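Local structure of regulatory protein CII (Enterobacteria phage lambda, 1ZS4) at residues 12-15 with 16-20. The protein activates transcription from phage promoters that drive synthesis of the cI repressor and the integrase, binding DNA as a homotetramer so that the virus can establish latency. Residues are numbered along the deposited sequence; the frame is centred on the assembly and turned at random.
Sequences LRIE and SALLN
Glu15 and Leu19, one turn apart on helix 7-25, run alongside each other and point the same way, the methylene CG of Glu15 lying 3.8 Å from the methyl CD1 of Leu19. With CG anti to its own nitrogen (chi1 169°), Glu15 places that carbon beside its carbonyl carbon, on the side toward Leu19, and the extended chain goes on toward helix 49-59. Beneath this pair the amide of Leu19 donates to Glu15 O at 2.9 Å. Ser16 sits back against the preceding turn: its CB lies over two carbonyl oxygens, 3.5 Å from Leu12 O and 3.6 Å from Arg13 O, next to the bond from Ser16 N to Leu12 O. Ile14 and Leu18 repeat the side-by-side arrangement on the buried side: the branch methyl CG2 of Ile14 meets CD1 of Leu18 at 3.9 Å, while Leu18 N reaches Ile14 O at 2.8 Å. The bond from Ala17 N to Arg13 O completes the set. This part of helix 7-25 packs on helix 49-59 through Glu15 and Leu18, and on Trp61 of a second subunit through Ile14, Ala17 and Leu18. The chemistry is that of a regular alpha-helix: backbone i to i+4 bonds set the spacing, and the two side-chain pairs add carbon-to-carbon contact, with no hydrogen bond or salt bridge joining side chains across these segments.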
ATOM      1  N   LEU C  12     -18.864  13.706  10.911  1.00  9.89           N
ATOM      2  CA  LEU C  12     -19.107  14.922  11.678  1.00  9.93           C
ATOM      3  C   LEU C  12     -19.043  14.615  13.172  1.00 10.49           C
ATOM      4  O   LEU C  12     -18.500  15.396  13.951  1.00  9.45           O
ATOM      5  CB  LEU C  12     -20.476  15.520  11.309  1.00  8.40           C
ATOM      6  CG  LEU C  12     -20.531  16.161   9.904  1.00 10.37           C
ATOM      7  CD1 LEU C  12     -21.974  16.330   9.456  1.00 12.15           C
ATOM      8  CD2 LEU C  12     -19.790  17.520   9.913  1.00 11.19           C
ATOM      9  N   ARG C  13     -19.587  13.468  13.570  1.00  9.24           N
ATOM     10  CA  ARG C  13     -19.569  13.077  14.988  1.00 10.16           C
ATOM     11  C   ARG C  13     -18.140  12.839  15.497  1.00  9.94           C
ATOM     12  O   ARG C  13     -17.781  13.242  16.612  1.00  9.86           O
ATOM     13  CB  ARG C  13     -20.368  11.793  15.213  1.00 10.10           C
ATOM     14  CG  ARG C  13     -20.415  11.389  16.689  1.00 10.75           C
ATOM     15  CD  ARG C  13     -21.119  10.049  16.904  1.00 12.16           C
ATOM     16  NE  ARG C  13     -20.268   8.940  16.464  1.00 12.36           N
ATOM     17  CZ  ARG C  13     -19.183   8.541  17.119  1.00 12.32           C
ATOM     18  NH1 ARG C  13     -18.819   9.151  18.240  1.00 15.31           N
ATOM     19  NH2 ARG C  13     -18.456   7.531  16.652  1.00 15.69           N
ATOM     20  N   ILE C  14     -17.337  12.182  14.665  1.00  9.46           N
ATOM     21  CA  ILE C  14     -15.958  11.876  15.008  1.00  8.10           C
ATOM     22  C   ILE C  14     -15.114  13.160  15.028  1.00  9.24           C
ATOM     23  O   ILE C  14     -14.298  13.353  15.942  1.00  7.98           O
ATOM     24  CB  ILE C  14     -15.374  10.821  14.015  1.00  8.26           C
ATOM     25  CG1 ILE C  14     -16.054   9.465  14.269  1.00  8.85           C
ATOM     26  CG2 ILE C  14     -13.852  10.693  14.187  1.00  7.73           C
ATOM     27  CD1 ILE C  14     -15.903   8.421  13.155  1.00  8.30           C
ATOM     28  N   GLU C  15     -15.312  14.036  14.047  1.00  8.00           N
ATOM     29  CA  GLU C  15     -14.538  15.279  14.019  1.00  9.21           C
ATOM     30  C   GLU C  15     -14.823  16.076  15.279  1.00  8.12           C
ATOM     31  O   GLU C  15     -13.905  16.622  15.888  1.00  8.08           O
ATOM     32  CB  GLU C  15     -14.878  16.119  12.779  1.00  8.08           C
ATOM     33  CG  GLU C  15     -14.293  17.531  12.840  1.00 10.25           C
ATOM     34  CD  GLU C  15     -14.320  18.208  11.489  1.00  9.63           C
ATOM     35  OE1 GLU C  15     -13.407  17.933  10.680  1.00 12.53           O
ATOM     36  OE2 GLU C  15     -15.254  18.999  11.218  1.00  9.53           O
ATOM     37  N   SER C  16     -16.092  16.118  15.687  1.00  7.64           N
ATOM     38  CA  SER C  16     -16.459  16.856  16.889  1.00  9.53           C
ATOM     39  C   SER C  16     -15.753  16.267  18.106  1.00 10.08           C
ATOM     40  O   SER C  16     -15.191  17.005  18.937  1.00  9.33           O
ATOM     41  CB  SER C  16     -17.985  16.837  17.096  1.00 10.28           C
ATOM     42  OG  SER C  16     -18.301  17.438  18.348  1.00 14.15           O
ATOM     43  N   ALA C  17     -15.780  14.935  18.217  1.00  8.85           N
ATOM     44  CA  ALA C  17     -15.138  14.248  19.337  1.00  9.93           C
ATOM     45  C   ALA C  17     -13.632  14.487  19.359  1.00 10.08           C
ATOM     46  O   ALA C  17     -13.048  14.718  20.416  1.00  9.45           O
ATOM     47  CB  ALA C  17     -15.412  12.753  19.266  1.00 12.46           C
ATOM     48  N   LEU C  18     -13.005  14.394  18.191  1.00  8.10           N
ATOM     49  CA  LEU C  18     -11.565  14.609  18.119  1.00  9.61           C
ATOM     50  C   LEU C  18     -11.191  16.038  18.482  1.00  9.51           C
ATOM     51  O   LEU C  18     -10.297  16.255  19.287  1.00  9.53           O
ATOM     52  CB  LEU C  18     -11.046  14.289  16.714  1.00  8.97           C
ATOM     53  CG  LEU C  18     -11.023  12.815  16.310  1.00  9.10           C
ATOM     54  CD1 LEU C  18     -10.629  12.732  14.834  1.00  8.32           C
ATOM     55  CD2 LEU C  18     -10.055  12.021  17.193  1.00 12.00           C
ATOM     56  N   LEU C  19     -11.883  17.013  17.907  1.00  9.78           N
ATOM     57  CA  LEU C  19     -11.553  18.410  18.190  1.00  8.61           C
ATOM     58  C   LEU C  19     -11.779  18.703  19.672  1.00 10.59           C
ATOM     59  O   LEU C  19     -11.008  19.451  20.278  1.00 10.94           O
ATOM     60  CB  LEU C  19     -12.385  19.354  17.318  1.00  8.13           C
ATOM     61  CG  LEU C  19     -11.998  19.337  15.835  1.00  8.02           C
ATOM     62  CD1 LEU C  19     -12.916  20.252  15.046  1.00  9.29           C
ATOM     63  CD2 LEU C  19     -10.540  19.788  15.679  1.00  6.84           C
ATOM     64  N   ASN C  20     -12.816  18.115  20.266  1.00 12.07           N
ATOM     65  CA  ASN C  20     -13.057  18.351  21.694  1.00 13.42           C
ATOM     66  C   ASN C  20     -11.959  17.720  22.562  1.00 12.55           C
ATOM     67  O   ASN C  20     -11.569  18.290  23.579  1.00 12.16           O
ATOM     68  CB  ASN C  20     -14.424  17.804  22.117  1.00 17.75           C
ATOM     69  CG  ASN C  20     -14.709  18.040  23.592  1.00 20.66           C
ATOM     70  OD1 ASN C  20     -14.770  19.188  24.045  1.00 23.90           O
ATOM     71  ND2 ASN C  20     -14.867  16.955  24.353  1.00 25.10           N
TER